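Local coordinates for protein putative surface-anchored fimbrial subunit (Corynebacterium diphtheriae, PDB 3HR6) that forms the shaft of a surface pilus as its major pilin, built of tandem Ig-like modules stabilised by isopeptide and disulfide bonds, at residues N45-T50 against P96-V101; V102-G107 against V111-P116; A282-E287 against A292-M297. All blocks are in the same frame, centred on the assembly; numbering follows the deposited sequence.

Overall arrangement
The three contacts follow one another along the chain; none nests in or crosses another. Contact 1 closes the long excursion that leaves strand 38-44, runs through helices 52-58 and 63-66, and returns on strand 97-103. Contact 2 starts where this strand goes on and closes the short turn between 107 and 111. The two touch where Leu100 packs on Pro116. Both lie in the N-terminal module. Contact 3 folds the connection between strands 268-276 and 297-298, which pair with each other, back on itself. It meets contact 2 where the backbones of Leu105 and Arg295 probably hydrogen-bond, joining the N-terminal module to the next part of the pilin.

Contact 1. Residues N45-T50 against P96-V101; sequences NEIDLT and PALYLV
The backbones approach most closely at Ile47 and Leu98, whose CA atoms are 6.5 Å apart, with 45-50 in loop form and Leu98 on strand 97-103. This is a loop packed over the sheet of an Ig-like module. The loop follows strand 38-44, and that strand pairs antiparallel with 97-103. The direct contact is small and apolar. Ile47 and Leu49 both direct their CB atoms toward the strand, and Leu98 points back at them. Leu98 CB is met twice, by Ile47 CG2 at 4.0 Å and by Leu49 CD1, also at 4.0 Å. Further out, the fork of Leu98 divides between the two partners. Its CD1 lies against Leu49 CD1, and its CD2 lies against Ile47 CG2. The branch of Ile47 that touches is CG2, set opposite the backbone N, while CG1 lies beside that N (chi1 -62°). Helix 52-58 covers the same cluster: Ala58 touches both Leu49 and Leu98, and Ala57 touches Ile47.

A water joins the backbones next to this apolar patch. It accepts from Leu98 N at 2.7 Å and lies 3.0 Å from Ile47 O, to which it can donate. Leu98 N is therefore satisfied through the water. The loop is also braced from within by an Asx turn. Asp48 OD1 takes two donors from Thr50, both from the same face of the carboxylate plane. Thr50 N reaches it at 3.2 Å from well above that plane, and Thr50 OG1 donates to the same Asp48 OD1 at 2.8 Å on the syn side.

Contact 2. Residues V102-G107 against V111-P116; sequences VQELNG and VVRSQP
Gln103 and Arg113 lie alongside each other and point opposite ways, and each holds the other segment through its polar end. The segments run roughly antiparallel. In Arg113, chi1 of 61° tucks CG in over the backbone, flanked by N and C, and the chain then extends to NE and crosses 102-107. Its CB rests on the amide of Gln103, 3.8 Å from Gln103 CD. CG comes near Leu105 CD2. CD lies 3.2 Å from Gln103 O and also borders Leu105 CD2. NE passes over Leu105 and forms a salt bridge with Glu185. Arg113 CZ sits 3.7 Å from Leu105 CG, which covers one face of the guanidinium. NH2 lies near Leu105 CD1. NH1 makes the bond across the contact: it donates to Gln103 O at 2.9 Å, on a lone pair (N-H...O angle 152°). The carboxylate of Glu104 is only a long salt-bridge partner of NH1, and its OE2 bonds to Thr40.

Gln103, extended beyond CG, reaches the other way. Its OE1 receives Ser114 N at 2.9 Å in a nearly straight bond (175°), with the donor above the amide plane. Ser114 OG is also close to that oxygen, but its proton may go to Lys140 O instead. NE2 of Gln103 lies 3.6 Å from Val111 CG2. Two waters bridge the backbones, from Gln103 N to Gln115 O and from Gln103 O to Ser114 O. Beyond them, Val102 CG2 packs on Pro116 CB at 4.1 Å. Side chains and waters thus do the pairing in the connection between the antiparallel neighbours 97-103 and 117-124 of the N-terminal Ig-like module, whose short strand 111-112 joins 131-143.

Contact 3. Residues A282-E287 against A292-M297; sequences AQWDPE and AALRGM
Trp284 lays the edge of its indole against the backbone of Leu294 and Gly296. Both segments belong to the irregular connection between strands 268-276 and 297-298, which pair antiparallel in a sheet of the Ig-like pilin fold. The contact therefore folds one long inter-strand loop back on itself.

Of the direct polar links, one hydrogen bond joins the segments. Trp284 NE1 donates to Leu294 O at 3.2 Å; the bond is somewhat bent (N-H...O 146°). The oxygen lies close to the indole plane, but the donor is tilted from the carbonyl plane. With chi1 at 176° the Trp284 side chain extends away from its own N, which carries the ring across to the other segment.

Water links surround the same carbonyl. One water lies between Asp285 O and Leu294 O, 2.9 Å from each. A second accepts from Gly296 N at 2.8 Å and can donate to Pro286 O or Leu294 O. Leu294 O is thus a meeting point for the indole N-H and two waters. The waters cannot serve every acceptor around them, so which of their bonds form at one time is not settled.

The remaining contacts are packing. Leu294 CB lies 3.8 Å from Trp284 NE1. Within 282-287, Pro286 CA sits over one ring face, nearer its border than its middle. Thr188, Ala190 and Leu276 of the neighbouring strands also touch the indole. On the N-terminal module's side, Leu294 packs on Leu105.

Near the far end of 282-287, an Asx turn fixes the chain: Glu287 N donates to Asp285 OD1 at 2.8 Å, while Asp285 OD2 pairs with Lys192. Gly296 has no side chain to hold the indole off, and Trp284 CH2 comes within 3.9 Å of Gly296 CA.

Contact 1. Residues N45-T50 against P96-V101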
loop_
_atom_site.group_PDB
_atom_site.type_symbol
_atom_site.label_atom_id
_atom_site.label_comp_id
_atom_site.label_asym_id
_atom_site.label_seq_id
_atom_site.Cartn_x
_atom_site.Cartn_y
_atom_site.Cartn_z
ATOM N N ASN A 45 -33.796 -20.699 5.500
ATOM C CA ASN A 45 -35.245 -20.674 5.358
ATOM C C ASN A 45 -35.836 -22.064 5.253
ATOM O O ASN A 45 -35.267 -22.950 4.609
ATOM C CB ASN A 45 -35.654 -19.838 4.140
ATOM C CG ASN A 45 -35.283 -18.392 4.285
ATOM O OD1 ASN A 45 -35.402 -17.610 3.339
ATOM N ND2 ASN A 45 -34.821 -18.018 5.469
ATOM N N GLU A 46 -36.978 -22.238 5.914
ATOM C CA GLU A 46 -37.816 -23.422 5.754
ATOM C C GLU A 46 -37.091 -24.712 6.054
ATOM O O GLU A 46 -37.183 -25.677 5.293
ATOM C CB GLU A 46 -38.363 -23.483 4.336
ATOM C CG GLU A 46 -38.820 -22.157 3.794
ATOM C CD GLU A 46 -39.602 -22.335 2.530
ATOM O OE1 GLU A 46 -39.081 -21.979 1.450
ATOM O OE2 GLU A 46 -40.726 -22.857 2.620
ATOM N N ILE A 47 -36.359 -24.714 7.158
ATOM C CA ILE A 47 -35.803 -25.924 7.721
ATOM C C ILE A 47 -36.211 -25.914 9.182
ATOM O O ILE A 47 -35.835 -25.001 9.930
ATOM C CB ILE A 47 -34.274 -25.962 7.635
ATOM C CG1 ILE A 47 -33.794 -25.946 6.175
ATOM C CG2 ILE A 47 -33.748 -27.195 8.328
ATOM C CD1 ILE A 47 -34.025 -27.258 5.447
ATOM N N ASP A 48 -37.006 -26.911 9.563
ATOM C CA ASP A 48 -37.426 -27.125 10.938
ATOM C C ASP A 48 -36.749 -28.412 11.382
ATOM O O ASP A 48 -37.139 -29.508 10.980
ATOM C CB ASP A 48 -38.960 -27.237 11.007
ATOM C CG ASP A 48 -39.478 -27.508 12.414
ATOM O OD1 ASP A 48 -38.711 -27.419 13.389
ATOM O OD2 ASP A 48 -40.691 -27.795 12.535
ATOM N N LEU A 49 -35.712 -28.279 12.207
ATOM C CA LEU A 49 -34.935 -29.447 12.633
ATOM C C LEU A 49 -35.626 -30.318 13.703
ATOM O O LEU A 49 -35.068 -31.351 14.125
ATOM C CB LEU A 49 -33.552 -29.001 13.108
ATOM C CG LEU A 49 -32.664 -28.447 11.996
ATOM C CD1 LEU A 49 -31.414 -27.800 12.593
ATOM C CD2 LEU A 49 -32.315 -29.557 10.997
ATOM N N THR A 50 -36.825 -29.916 14.134
ATOM C CA THR A 50 -37.608 -30.704 15.092
ATOM C C THR A 50 -38.481 -31.740 14.381
ATOM O O THR A 50 -39.134 -32.549 15.034
ATOM C CB THR A 50 -38.494 -29.811 16.025
ATOM O OG1 THR A 50 -39.600 -29.261 15.294
ATOM C CG2 THR A 50 -37.662 -28.686 16.656
ATOM N N PRO A 96 -34.798 -21.127 17.671
ATOM C CA PRO A 96 -34.262 -22.400 17.198
ATOM C C PRO A 96 -34.398 -22.553 15.676
ATOM O O PRO A 96 -35.487 -22.390 15.135
ATOM C CB PRO A 96 -35.104 -23.428 17.953
ATOM C CG PRO A 96 -35.499 -22.722 19.223
ATOM C CD PRO A 96 -35.695 -21.290 18.831
ATOM N N ALA A 97 -33.286 -22.820 14.991
ATOM C CA ALA A 97 -33.275 -22.903 13.525
ATOM C C ALA A 97 -31.962 -23.518 13.038
ATOM O O ALA A 97 -31.083 -23.783 13.846
ATOM C CB ALA A 97 -33.438 -21.519 12.921
ATOM N N LEU A 98 -31.859 -23.772 11.730
ATOM C CA LEU A 98 -30.577 -24.041 11.072
ATOM C C LEU A 98 -29.992 -22.706 10.644
ATOM O O LEU A 98 -30.685 -21.887 10.020
ATOM C CB LEU A 98 -30.744 -24.958 9.843
ATOM C CG LEU A 98 -29.461 -25.435 9.124
ATOM C CD1 LEU A 98 -28.594 -26.273 10.042
ATOM C CD2 LEU A 98 -29.795 -26.229 7.842
ATOM N N TYR A 99 -28.730 -22.462 11.001
ATOM C CA TYR A 99 -28.079 -21.210 10.650
ATOM C C TYR A 99 -26.907 -21.393 9.711
ATOM O O TYR A 99 -26.331 -22.466 9.595
ATOM C CB TYR A 99 -27.634 -20.451 11.905
ATOM C CG TYR A 99 -28.813 -19.909 12.692
ATOM C CD1 TYR A 99 -29.341 -18.658 12.414
ATOM C CD2 TYR A 99 -29.410 -20.663 13.714
ATOM C CE1 TYR A 99 -30.423 -18.160 13.119
ATOM C CE2 TYR A 99 -30.503 -20.158 14.435
ATOM C CZ TYR A 99 -30.991 -18.907 14.136
ATOM O OH TYR A 99 -32.088 -18.380 14.809
ATOM N N LEU A 100 -26.568 -20.323 9.022
ATOM C CA LEU A 100 -25.406 -20.301 8.162
ATOM C C LEU A 100 -24.535 -19.126 8.595
ATOM O O LEU A 100 -25.009 -17.988 8.709
ATOM C CB LEU A 100 -25.828 -20.199 6.686
ATOM C CG LEU A 100 -24.665 -20.114 5.700
ATOM C CD1 LEU A 100 -24.141 -21.491 5.388
ATOM C CD2 LEU A 100 -25.114 -19.364 4.411
ATOM N N VAL A 101 -23.272 -19.428 8.913
ATOM C CA VAL A 101 -22.320 -18.432 9.365
ATOM C C VAL A 101 -21.385 -18.112 8.205
ATOM O O VAL A 101 -20.725 -19.010 7.666
ATOM C CB VAL A 101 -21.498 -18.939 10.596
ATOM C CG1 VAL A 101 -20.330 -18.006 10.910
ATOM C CG2 VAL A 101 -22.411 -19.122 11.815
HETATM O O HOH W 1 -33.696 -22.834 9.971
#

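Contact 2. Residues V102-G107 against V111-P116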
loop_
_atom_site.group_PDB
_atom_site.type_symbol
_atom_site.label_atom_id
_atom_site.label_comp_id
_atom_site.label_asym_id
_atom_site.label_seq_id
_atom_site.Cartn_x
_atom_site.Cartn_y
_atom_site.Cartn_z
ATOM N N VAL A 102 -21.318 -16.846 7.835
ATOM C CA VAL A 102 -20.497 -16.418 6.698
ATOM C C VAL A 102 -19.439 -15.441 7.183
ATOM O O VAL A 102 -19.754 -14.334 7.581
ATOM C CB VAL A 102 -21.337 -15.763 5.573
ATOM C CG1 VAL A 102 -20.433 -15.268 4.427
ATOM C CG2 VAL A 102 -22.362 -16.749 5.035
ATOM N N GLN A 103 -18.174 -15.826 7.149
ATOM C CA GLN A 103 -17.123 -14.834 7.374
ATOM C C GLN A 103 -17.059 -13.878 6.187
ATOM O O GLN A 103 -17.133 -14.301 5.037
ATOM C CB GLN A 103 -15.738 -15.437 7.571
ATOM C CG GLN A 103 -14.770 -14.378 8.087
ATOM C CD GLN A 103 -13.419 -14.908 8.537
ATOM O OE1 GLN A 103 -13.134 -16.119 8.485
ATOM N NE2 GLN A 103 -12.566 -13.991 9.007
ATOM N N GLU A 104 -16.881 -12.602 6.492
ATOM C CA GLU A 104 -16.920 -11.543 5.494
ATOM C C GLU A 104 -15.518 -11.007 5.249
ATOM O O GLU A 104 -14.588 -11.259 5.999
ATOM C CB GLU A 104 -17.788 -10.424 5.997
ATOM C CG GLU A 104 -19.234 -10.841 6.311
ATOM C CD GLU A 104 -20.114 -11.033 5.086
ATOM O OE1 GLU A 104 -19.608 -11.203 3.964
ATOM O OE2 GLU A 104 -21.346 -11.028 5.267
ATOM N N LEU A 105 -15.415 -10.203 4.206
ATOM C CA LEU A 105 -14.160 -9.634 3.755
ATOM C C LEU A 105 -13.880 -8.249 4.339
ATOM O O LEU A 105 -12.897 -7.601 3.956
ATOM C CB LEU A 105 -14.177 -9.595 2.221
ATOM C CG LEU A 105 -14.058 -10.945 1.517
ATOM C CD1 LEU A 105 -14.291 -10.721 0.001
ATOM C CD2 LEU A 105 -12.718 -11.618 1.779
ATOM N N ASN A 106 -14.743 -7.786 5.259
ATOM C CA ASN A 106 -14.656 -6.475 5.907
ATOM C C ASN A 106 -14.213 -6.521 7.411
ATOM O O ASN A 106 -14.590 -5.657 8.243
ATOM C CB ASN A 106 -15.988 -5.741 5.762
ATOM C CG ASN A 106 -17.083 -6.341 6.613
ATOM O OD1 ASN A 106 -17.003 -7.509 6.977
ATOM N ND2 ASN A 106 -18.093 -5.534 6.983
ATOM N N GLY A 107 -13.414 -7.530 7.765
ATOM C CA GLY A 107 -12.801 -7.587 9.103
ATOM C C GLY A 107 -11.802 -6.473 9.305
ATOM O O GLY A 107 -11.462 -5.780 8.341
ATOM N N VAL A 111 -7.845 -11.256 5.821
ATOM C CA VAL A 111 -7.450 -12.673 5.930
ATOM C C VAL A 111 -8.012 -13.514 4.768
ATOM O O VAL A 111 -8.956 -13.106 4.093
ATOM C CB VAL A 111 -7.959 -13.268 7.269
ATOM C CG1 VAL A 111 -7.360 -12.571 8.519
ATOM C CG2 VAL A 111 -9.522 -13.229 7.337
ATOM N N VAL A 112 -7.530 -14.759 4.637
ATOM C CA VAL A 112 -8.145 -15.743 3.780
ATOM C C VAL A 112 -9.255 -16.341 4.645
ATOM O O VAL A 112 -9.007 -17.085 5.597
ATOM C CB VAL A 112 -7.156 -16.820 3.291
ATOM C CG1 VAL A 112 -7.839 -17.804 2.327
ATOM C CG2 VAL A 112 -5.939 -16.132 2.600
ATOM N N ARG A 113 -10.469 -15.938 4.335
ATOM C CA ARG A 113 -11.621 -16.162 5.208
ATOM C C ARG A 113 -12.097 -17.571 5.193
ATOM O O ARG A 113 -11.865 -18.314 4.246
ATOM C CB ARG A 113 -12.762 -15.220 4.828
ATOM C CG ARG A 113 -13.266 -15.403 3.428
ATOM C CD ARG A 113 -14.570 -14.658 3.234
ATOM N NE ARG A 113 -14.938 -14.571 1.827
ATOM C CZ ARG A 113 -16.060 -14.018 1.383
ATOM N NH1 ARG A 113 -16.952 -13.527 2.235
ATOM N NH2 ARG A 113 -16.292 -13.966 0.070
ATOM N N SER A 114 -12.809 -17.915 6.265
ATOM C CA SER A 114 -13.485 -19.176 6.384
ATOM C C SER A 114 -14.596 -19.250 5.351
ATOM O O SER A 114 -15.201 -18.234 5.026
ATOM C CB SER A 114 -14.089 -19.319 7.785
ATOM O OG SER A 114 -13.122 -19.107 8.810
ATOM N N GLN A 115 -14.830 -20.446 4.834
ATOM C CA GLN A 115 -15.981 -20.718 3.991
ATOM C C GLN A 115 -17.261 -20.658 4.823
ATOM O O GLN A 115 -17.225 -20.841 6.051
ATOM C CB GLN A 115 -15.879 -22.121 3.398
ATOM C CG GLN A 115 -14.544 -22.395 2.734
ATOM C CD GLN A 115 -14.362 -21.562 1.530
ATOM O OE1 GLN A 115 -15.260 -21.515 0.675
ATOM N NE2 GLN A 115 -13.204 -20.906 1.416
ATOM N N PRO A 116 -18.401 -20.424 4.156
ATOM C CA PRO A 116 -19.674 -20.557 4.857
ATOM C C PRO A 116 -19.886 -21.938 5.443
ATOM O O PRO A 116 -19.413 -22.938 4.888
ATOM C CB PRO A 116 -20.697 -20.275 3.760
ATOM C CG PRO A 116 -19.949 -19.470 2.770
ATOM C CD PRO A 116 -18.600 -20.015 2.751
HETATM O O HOH W 2 -17.793 -18.585 7.507
HETATM O O HOH W 3 -17.372 -17.002 4.091
#

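Contact 3. Residues A282-E287 against A292-M297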
loop_
_atom_site.group_PDB
_atom_site.type_symbol
_atom_site.label_atom_id
_atom_site.label_comp_id
_atom_site.label_asym_id
_atom_site.label_seq_id
_atom_site.Cartn_x
_atom_site.Cartn_y
_atom_site.Cartn_z
ATOM N N ALA A 282 -16.025 -4.239 -8.877
ATOM C CA ALA A 282 -15.937 -2.771 -8.960
ATOM C C ALA A 282 -14.498 -2.352 -8.798
ATOM O O ALA A 282 -13.699 -3.092 -8.243
ATOM C CB ALA A 282 -16.797 -2.111 -7.887
ATOM N N GLN A 283 -14.167 -1.164 -9.282
ATOM C CA GLN A 283 -12.805 -0.700 -9.185
ATOM C C GLN A 283 -12.554 -0.367 -7.712
ATOM O O GLN A 283 -13.213 0.506 -7.142
ATOM C CB GLN A 283 -12.567 0.463 -10.136
ATOM C CG GLN A 283 -12.436 -0.078 -11.564
ATOM C CD GLN A 283 -12.150 0.953 -12.578
ATOM O OE1 GLN A 283 -12.602 2.091 -12.471
ATOM N NE2 GLN A 283 -11.413 0.559 -13.628
ATOM N N TRP A 284 -11.673 -1.128 -7.099
ATOM C CA TRP A 284 -11.458 -1.085 -5.644
ATOM C C TRP A 284 -10.437 -0.013 -5.286
ATOM O O TRP A 284 -9.351 0.045 -5.867
ATOM C CB TRP A 284 -10.987 -2.446 -5.179
ATOM C CG TRP A 284 -10.638 -2.574 -3.751
ATOM C CD1 TRP A 284 -11.447 -2.314 -2.683
ATOM C CD2 TRP A 284 -9.420 -3.104 -3.219
ATOM N NE1 TRP A 284 -10.779 -2.604 -1.519
ATOM C CE2 TRP A 284 -9.531 -3.088 -1.814
ATOM C CE3 TRP A 284 -8.223 -3.545 -3.790
ATOM C CZ2 TRP A 284 -8.492 -3.516 -0.989
ATOM C CZ3 TRP A 284 -7.209 -3.985 -2.983
ATOM C CH2 TRP A 284 -7.328 -3.959 -1.584
ATOM N N ASP A 285 -10.824 0.864 -4.361
ATOM C CA ASP A 285 -9.911 1.806 -3.768
ATOM C C ASP A 285 -9.432 1.194 -2.444
ATOM O O ASP A 285 -10.241 1.085 -1.503
ATOM C CB ASP A 285 -10.598 3.158 -3.500
ATOM C CG ASP A 285 -9.629 4.192 -2.869
ATOM O OD1 ASP A 285 -8.506 3.815 -2.503
ATOM O OD2 ASP A 285 -9.990 5.387 -2.788
ATOM N N PRO A 286 -8.154 0.746 -2.384
ATOM C CA PRO A 286 -7.649 0.098 -1.196
ATOM C C PRO A 286 -7.570 1.033 0.006
ATOM O O PRO A 286 -7.438 0.551 1.141
ATOM C CB PRO A 286 -6.246 -0.361 -1.610
ATOM C CG PRO A 286 -5.850 0.532 -2.707
ATOM C CD PRO A 286 -7.098 0.947 -3.396
ATOM N N GLU A 287 -7.644 2.336 -0.240
ATOM C CA GLU A 287 -7.606 3.320 0.847
ATOM C C GLU A 287 -8.986 3.959 1.032
ATOM O O GLU A 287 -9.094 5.131 1.394
ATOM C CB GLU A 287 -6.446 4.327 0.626
ATOM C CG GLU A 287 -5.080 3.595 0.348
ATOM C CD GLU A 287 -3.858 4.517 0.256
ATOM O OE1 GLU A 287 -4.084 5.745 0.185
ATOM O OE2 GLU A 287 -2.712 3.996 0.256
ATOM N N ALA A 292 -18.426 -1.368 5.244
ATOM C CA ALA A 292 -18.626 -2.390 4.207
ATOM C C ALA A 292 -17.401 -2.533 3.297
ATOM O O ALA A 292 -17.377 -3.383 2.403
ATOM C CB ALA A 292 -19.866 -2.063 3.376
ATOM N N ALA A 293 -16.377 -1.715 3.525
ATOM C CA ALA A 293 -15.277 -1.673 2.630
ATOM C C ALA A 293 -14.578 -3.042 2.690
ATOM O O ALA A 293 -14.384 -3.589 3.783
ATOM C CB ALA A 293 -14.314 -0.502 3.001
ATOM N N LEU A 294 -14.287 -3.622 1.523
ATOM C CA LEU A 294 -13.371 -4.754 1.422
ATOM C C LEU A 294 -12.015 -4.323 1.993
ATOM O O LEU A 294 -11.392 -3.373 1.489
ATOM C CB LEU A 294 -13.187 -5.192 -0.038
ATOM C CG LEU A 294 -14.422 -5.588 -0.838
ATOM C CD1 LEU A 294 -14.068 -5.740 -2.303
ATOM C CD2 LEU A 294 -14.986 -6.869 -0.309
ATOM N N ARG A 295 -11.564 -5.026 3.027
ATOM C CA ARG A 295 -10.358 -4.622 3.760
ATOM C C ARG A 295 -9.161 -5.337 3.146
ATOM O O ARG A 295 -9.108 -6.553 3.132
ATOM C CB ARG A 295 -10.540 -4.920 5.253
ATOM C CG ARG A 295 -9.319 -4.655 6.165
ATOM C CD ARG A 295 -8.901 -3.213 6.151
ATOM N NE ARG A 295 -7.671 -2.961 6.917
ATOM C CZ ARG A 295 -7.131 -1.747 7.092
ATOM N NH1 ARG A 295 -7.726 -0.664 6.588
ATOM N NH2 ARG A 295 -6.005 -1.602 7.801
ATOM N N GLY A 296 -8.235 -4.570 2.576
ATOM C CA GLY A 296 -6.965 -5.135 2.138
ATOM C C GLY A 296 -5.965 -5.231 3.279
ATOM O O GLY A 296 -6.153 -4.663 4.372
ATOM N N MET A 297 -4.879 -5.958 3.037
ATOM C CA MET A 297 -3.766 -5.963 3.961
ATOM C C MET A 297 -2.741 -4.941 3.448
ATOM O O MET A 297 -2.190 -5.137 2.353
ATOM C CB MET A 297 -3.134 -7.341 4.021
ATOM C CG MET A 297 -1.825 -7.502 4.720
ATOM S SD MET A 297 -1.842 -6.912 6.412
ATOM C CE MET A 297 -2.972 -8.022 7.085
HETATM O O HOH W 4 -10.919 -0.584 0.790
HETATM O O HOH W 5 -8.649 -1.813 2.144
#